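Local coordinates for protein peptidoglycan glycosyltransferase (Atopobium parvulum, PDB 4OVD) that is a penicillin-binding protein, built from a dimerisation domain joined to a transpeptidase domain, at residues A[62-67]-A[223-228]; A[68-73]-A[154-159]. All blocks are in the same frame, centred on the assembly; numbering follows the deposited sequence.

Interaction 1 (A[62-67]-A[223-228]); sequences IYDRNG and IDIELQ
Asp224 OD2 is gripped by two donors: water 1, which gives it a hydrogen bond of 2.7 Å, and Asn66 ND2, which reaches it across the contact in a weak bond of 3.1 Å. The Asn66 amide and the carboxylate stand almost perpendicular, their planes 82° apart. Water 1 also donates to Asn66 OD1 and accepts from Arg65 NH1, so it joins the polar ends of all three side chains, while the Arg65 chain passes at a slant over Asp224, its CD 3.6 Å from Asp224 CB. Asp224 is the N-cap residue of helix 225-242, and its other oxygen, OD1, takes Leu227 N at 3.3 Å from above the carboxylate plane, accepts weakly from Glu226 N, and has a salt bridge to Arg556.

A second aspartate approaches the same helix end from the opposing segment. Asp64 OD2 uses its anti lone pair to accept from Ile225 N, 3.1 Å away and nearly straight at 163°. With CG lodged between the backbone N and the carbonyl carbon (chi1 87°), Asp64 can also turn OD1 back to its own chain, where it accepts from Asn66 N at 2.9 Å in an Asx turn and from Asn68 N. Two carboxylates at a helix N-terminus illustrate how the N-H groups of a first helical turn, which lack backbone acceptors within the helix, are satisfied, and the helix dipole would probably stabilise both charges. Between the backbones, Arg65 N donates to Ile223 O at 3.0 Å, tying the type I turn of 64-67 to the residues that lead into the helix.

Strand 62-63 runs into this turn beside strand 219-221, to which Tyr63 is hydrogen-bonded through its backbone. Beyond the contact, Leu227 packs on Phe549 and Ala553 of helix 542-556 and on Tyr261 of strand 260-266.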
loop_
_atom_site.group_PDB
_atom_site.type_symbol
_atom_site.label_atom_id
_atom_site.label_comp_id
_atom_site.label_asym_id
_atom_site.label_seq_id
_atom_site.Cartn_x
_atom_site.Cartn_y
_atom_site.Cartn_z
ATOM N N ILE A 62 5.992 19.671 12.555
ATOM C CA ILE A 62 5.302 18.755 11.645
ATOM C C ILE A 62 3.812 18.937 11.903
ATOM O O ILE A 62 3.364 18.732 13.027
ATOM C CB ILE A 62 5.717 17.267 11.828
ATOM C CG1 ILE A 62 7.236 17.136 11.616
ATOM C CG2 ILE A 62 4.899 16.404 10.862
ATOM C CD1 ILE A 62 7.862 15.775 11.747
ATOM N N TYR A 63 3.088 19.407 10.873
ATOM C CA TYR A 63 1.659 19.603 10.914
ATOM C C TYR A 63 0.922 18.511 10.156
ATOM O O TYR A 63 1.441 17.976 9.195
ATOM C CB TYR A 63 1.306 20.908 10.201
ATOM C CG TYR A 63 1.891 22.150 10.834
ATOM C CD1 TYR A 63 1.282 22.781 11.918
ATOM C CD2 TYR A 63 3.042 22.704 10.329
ATOM C CE1 TYR A 63 1.844 23.923 12.492
ATOM C CE2 TYR A 63 3.617 23.817 10.888
ATOM C CZ TYR A 63 3.006 24.457 11.943
ATOM O OH TYR A 63 3.641 25.609 12.432
ATOM N N ASP A 64 -0.290 18.184 10.572
ATOM C CA ASP A 64 -1.097 17.251 9.815
ATOM C C ASP A 64 -1.897 18.103 8.776
ATOM O O ASP A 64 -1.734 19.326 8.729
ATOM C CB ASP A 64 -1.996 16.390 10.711
ATOM C CG ASP A 64 -3.336 17.041 11.032
ATOM O OD1 ASP A 64 -3.513 18.288 10.917
ATOM O OD2 ASP A 64 -4.205 16.257 11.460
ATOM N N ARG A 65 -2.758 17.479 7.962
ATOM C CA ARG A 65 -3.457 18.181 6.889
ATOM C C ARG A 65 -4.419 19.275 7.362
ATOM O O ARG A 65 -4.743 20.147 6.570
ATOM C CB ARG A 65 -4.248 17.174 5.995
ATOM C CG ARG A 65 -5.523 16.621 6.647
ATOM C CD ARG A 65 -6.154 15.492 5.835
ATOM N NE ARG A 65 -6.074 15.790 4.410
ATOM C CZ ARG A 65 -7.008 16.373 3.676
ATOM N NH1 ARG A 65 -8.205 16.720 4.187
ATOM N NH2 ARG A 65 -6.746 16.585 2.390
ATOM N N ASN A 66 -4.923 19.187 8.596
ATOM C CA ASN A 66 -5.842 20.188 9.138
ATOM C C ASN A 66 -5.073 21.206 9.983
ATOM O O ASN A 66 -5.659 22.079 10.615
ATOM C CB ASN A 66 -6.891 19.504 10.009
ATOM C CG ASN A 66 -7.742 18.512 9.223
ATOM O OD1 ASN A 66 -8.282 18.851 8.175
ATOM N ND2 ASN A 66 -7.861 17.278 9.728
ATOM N N GLY A 67 -3.747 21.097 10.026
ATOM C CA GLY A 67 -2.971 22.023 10.814
ATOM C C GLY A 67 -2.716 21.618 12.259
ATOM O O GLY A 67 -2.118 22.361 12.984
ATOM N N ILE A 223 -1.414 13.504 6.287
ATOM C CA ILE A 223 -2.104 12.725 7.308
ATOM C C ILE A 223 -3.231 13.416 8.020
ATOM O O ILE A 223 -3.083 14.571 8.350
ATOM C CB ILE A 223 -1.092 12.346 8.403
ATOM C CG1 ILE A 223 -0.097 11.358 7.846
ATOM C CG2 ILE A 223 -1.776 11.719 9.613
ATOM C CD1 ILE A 223 -0.694 10.025 7.480
ATOM N N ASP A 224 -4.343 12.719 8.273
ATOM C CA ASP A 224 -5.459 13.295 9.051
ATOM C C ASP A 224 -5.328 12.549 10.352
ATOM O O ASP A 224 -5.539 11.348 10.450
ATOM C CB ASP A 224 -6.823 13.081 8.425
ATOM C CG ASP A 224 -7.956 13.704 9.276
ATOM O OD1 ASP A 224 -8.011 13.352 10.478
ATOM O OD2 ASP A 224 -8.801 14.496 8.749
ATOM N N ILE A 225 -4.923 13.265 11.368
ATOM C CA ILE A 225 -4.584 12.611 12.629
ATOM C C ILE A 225 -5.704 11.851 13.265
ATOM O O ILE A 225 -5.467 10.817 13.869
ATOM C CB ILE A 225 -3.949 13.606 13.618
ATOM C CG1 ILE A 225 -3.187 12.867 14.735
ATOM C CG2 ILE A 225 -4.982 14.619 14.084
ATOM C CD1 ILE A 225 -2.000 12.105 14.226
ATOM N N GLU A 226 -6.923 12.345 13.141
ATOM C CA GLU A 226 -8.061 11.599 13.703
ATOM C C GLU A 226 -8.305 10.282 12.921
ATOM O O GLU A 226 -8.666 9.250 13.478
ATOM C CB GLU A 226 -9.325 12.471 13.715
ATOM C CG GLU A 226 -10.204 12.168 14.906
ATOM C CD GLU A 226 -9.532 12.496 16.238
ATOM O OE1 GLU A 226 -8.720 13.457 16.322
ATOM O OE2 GLU A 226 -9.829 11.795 17.231
ATOM N N LEU A 227 -8.055 10.305 11.615
ATOM C CA LEU A 227 -8.199 9.103 10.807
ATOM C C LEU A 227 -7.048 8.143 11.101
ATOM O O LEU A 227 -7.169 6.934 11.019
ATOM C CB LEU A 227 -8.232 9.472 9.336
ATOM C CG LEU A 227 -8.639 8.284 8.501
ATOM C CD1 LEU A 227 -9.985 7.762 9.004
ATOM C CD2 LEU A 227 -8.690 8.736 7.050
ATOM N N GLN A 228 -5.937 8.688 11.510
ATOM C CA GLN A 228 -4.791 7.866 11.836
ATOM C C GLN A 228 -5.099 7.093 13.081
ATOM O O GLN A 228 -4.783 5.933 13.190
ATOM C CB GLN A 228 -3.549 8.752 12.013
ATOM C CG GLN A 228 -2.316 7.994 12.391
ATOM C CD GLN A 228 -1.864 7.072 11.313
ATOM O OE1 GLN A 228 -2.135 7.300 10.113
ATOM N NE2 GLN A 228 -1.155 6.016 11.711
HETATM O O HOH W 1 -9.405 16.294 6.895
#

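Interaction 2 (A[68-73]-A[154-159]); sequences NVLAMS and YPYGNV
Pro155 pushes its ring into the bend of the chain at Val69 and Leu70, with CD 3.1 Å from Leu70 O, and CD and CG both resting against Val69 O. On the next residue, Tyr156 lays one edge of its ring against the same bend: CE2 comes within 3.4 Å of Val69 O, which lies near the ring plane. The far end of that ring fits snugly against Asn68, whose CB is 3.1 Å from Tyr156 OH, and the amide plane stands steeply to the ring, 81° away. Asn68 OD1 is just as near the hydroxyl, but the angle is too poor for a hydrogen bond. Leu70 starts out pointing away from the loop and returns at its tip, bringing CD2 to 4.0 Å from Tyr156 CE2.

The bend coincides with a classic beta bulge, in which Leu70 and Ala71 both face Ile62 and the strand turns a corner. The projections that occupy it come from the first of two overlapping reverse turns after strand 151-153, a type I turn over 154-157, closed by Gly157 N and Tyr154 O; a type II' turn over 156-159 then carries the chain on.

No conventional hydrogen bond crosses here; instead Tyr154 CA directs its hydrogen at Leu70 O, 3.5 Å away. Held with CG beside its backbone N (chi1 -58°), Tyr154 swings its ring to Ala71 CB, 3.7 Å from Tyr154 CE1. Glu178 of helix 176-180 touches both residues. Farther along the strand, Met72, present as selenomethionine, bends its chain so that the terminal CE touches Pro155 CG at 3.9 Å.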
loop_
_atom_site.group_PDB
_atom_site.type_symbol
_atom_site.label_atom_id
_atom_site.label_comp_id
_atom_site.label_asym_id
_atom_site.label_seq_id
_atom_site.Cartn_x
_atom_site.Cartn_y
_atom_site.Cartn_z
ATOM N N ASN A 68 -3.192 20.472 12.711
ATOM C CA ASN A 68 -2.840 20.060 14.046
ATOM C C ASN A 68 -1.308 19.803 14.110
ATOM O O ASN A 68 -0.642 19.314 13.144
ATOM C CB ASN A 68 -3.610 18.808 14.433
ATOM C CG ASN A 68 -5.115 19.008 14.403
ATOM O OD1 ASN A 68 -5.678 19.690 15.255
ATOM N ND2 ASN A 68 -5.791 18.336 13.456
ATOM N N VAL A 69 -0.739 20.176 15.248
ATOM C CA VAL A 69 0.689 20.021 15.496
ATOM C C VAL A 69 0.880 18.568 15.905
ATOM O O VAL A 69 0.197 18.076 16.831
ATOM C CB VAL A 69 1.238 21.014 16.568
ATOM C CG1 VAL A 69 2.695 20.719 16.930
ATOM C CG2 VAL A 69 1.106 22.454 16.072
ATOM N N LEU A 70 1.764 17.872 15.181
ATOM C CA LEU A 70 1.989 16.480 15.475
ATOM C C LEU A 70 3.266 16.404 16.235
ATOM O O LEU A 70 3.372 15.653 17.181
ATOM C CB LEU A 70 2.032 15.650 14.201
ATOM C CG LEU A 70 0.809 15.680 13.303
ATOM C CD1 LEU A 70 1.003 14.749 12.119
ATOM C CD2 LEU A 70 -0.469 15.320 14.062
ATOM N N ALA A 71 4.237 17.229 15.841
ATOM C CA ALA A 71 5.509 17.284 16.521
ATOM C C ALA A 71 6.088 18.690 16.524
ATOM O O ALA A 71 6.097 19.395 15.517
ATOM C CB ALA A 71 6.479 16.328 15.870
HETATM N N MSE A 72 6.656 19.069 17.651
HETATM C CA MSE A 72 7.235 20.399 17.804
HETATM C C MSE A 72 8.321 20.288 18.804
HETATM O O MSE A 72 8.241 19.446 19.707
HETATM C CB MSE A 72 6.216 21.359 18.361
HETATM C CG MSE A 72 5.346 20.648 19.411
HETATM SE SE MSE A 72 5.097 21.755 21.020
HETATM C CE MSE A 72 3.236 21.168 21.359
ATOM N N SER A 73 9.326 21.142 18.631
ATOM C CA SER A 73 10.521 21.170 19.482
ATOM C C SER A 73 10.399 22.282 20.482
ATOM O O SER A 73 9.947 23.378 20.177
ATOM C CB SER A 73 11.836 21.260 18.684
ATOM O OG SER A 73 12.193 20.002 18.108
ATOM N N TYR A 154 5.089 15.287 21.276
ATOM C CA TYR A 154 4.092 14.681 20.418
ATOM C C TYR A 154 2.792 14.763 21.143
ATOM O O TYR A 154 2.509 13.996 22.040
ATOM C CB TYR A 154 4.417 13.233 20.138
ATOM C CG TYR A 154 5.737 13.055 19.506
ATOM C CD1 TYR A 154 5.908 13.276 18.172
ATOM C CD2 TYR A 154 6.812 12.673 20.243
ATOM C CE1 TYR A 154 7.126 13.130 17.593
ATOM C CE2 TYR A 154 8.026 12.517 19.673
ATOM C CZ TYR A 154 8.165 12.747 18.347
ATOM O OH TYR A 154 9.369 12.596 17.772
ATOM N N PRO A 155 1.993 15.824 20.700
ATOM C CA PRO A 155 0.770 16.006 21.475
ATOM C C PRO A 155 -0.263 14.912 21.436
ATOM O O PRO A 155 -1.078 14.883 22.341
ATOM C CB PRO A 155 0.137 17.229 20.839
ATOM C CG PRO A 155 1.260 18.014 20.362
ATOM C CD PRO A 155 2.041 16.988 19.689
ATOM N N TYR A 156 -0.293 14.075 20.413
ATOM C CA TYR A 156 -1.348 13.095 20.331
ATOM C C TYR A 156 -0.846 11.808 20.849
ATOM O O TYR A 156 -1.451 10.789 20.684
ATOM C CB TYR A 156 -1.837 12.929 18.923
ATOM C CG TYR A 156 -2.567 14.123 18.411
ATOM C CD1 TYR A 156 -3.928 14.239 18.548
ATOM C CD2 TYR A 156 -1.899 15.129 17.792
ATOM C CE1 TYR A 156 -4.592 15.338 18.080
ATOM C CE2 TYR A 156 -2.554 16.222 17.316
ATOM C CZ TYR A 156 -3.900 16.324 17.474
ATOM O OH TYR A 156 -4.529 17.427 16.993
ATOM N N GLY A 157 0.280 11.881 21.510
ATOM C CA GLY A 157 0.926 10.720 22.098
ATOM C C GLY A 157 1.431 9.757 21.058
ATOM O O GLY A 157 2.118 10.170 20.133
ATOM N N ASN A 158 1.039 8.490 21.193
ATOM C CA ASN A 158 1.463 7.403 20.296
ATOM C C ASN A 158 0.787 7.318 18.957
ATOM O O ASN A 158 1.175 6.488 18.113
ATOM C CB ASN A 158 1.296 6.059 20.985
ATOM C CG ASN A 158 2.211 5.908 22.186
ATOM O OD1 ASN A 158 3.341 6.422 22.205
ATOM N ND2 ASN A 158 1.741 5.188 23.184
ATOM N N VAL A 159 -0.173 8.201 18.730
ATOM C CA VAL A 159 -0.921 8.193 17.490
ATOM C C VAL A 159 -0.070 8.692 16.334
ATOM O O VAL A 159 0.333 9.836 16.294
ATOM C CB VAL A 159 -2.181 9.100 17.532
ATOM C CG1 VAL A 159 -2.906 8.983 16.199
ATOM C CG2 VAL A 159 -3.127 8.724 18.680
#

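Only about 10 Å separates the centres of interactions 1 and 2, and interaction 2 is nested along the chain within the loop that interaction 1 closes. Strands 62-63 and 69-74 are antiparallel neighbours in one sheet, probably hydrogen-bonded through Ile62 O and Leu70 N at 2.8 Å. Leu70 bridges the two contacts: its CD2 lies 3.6 Å from Ile225 CD1, and its CD1 3.7 Å from Asp64 CB. Ile225 also touches Asn68, Tyr156 and Val159, so the first turn of helix 225-242 meets both segments of interaction 2. That helix packs on helix 542-556, consistent with the terminal helix pair of a transpeptidase domain, here abutting the mixed sheet that holds strands 62-63 and 69-74.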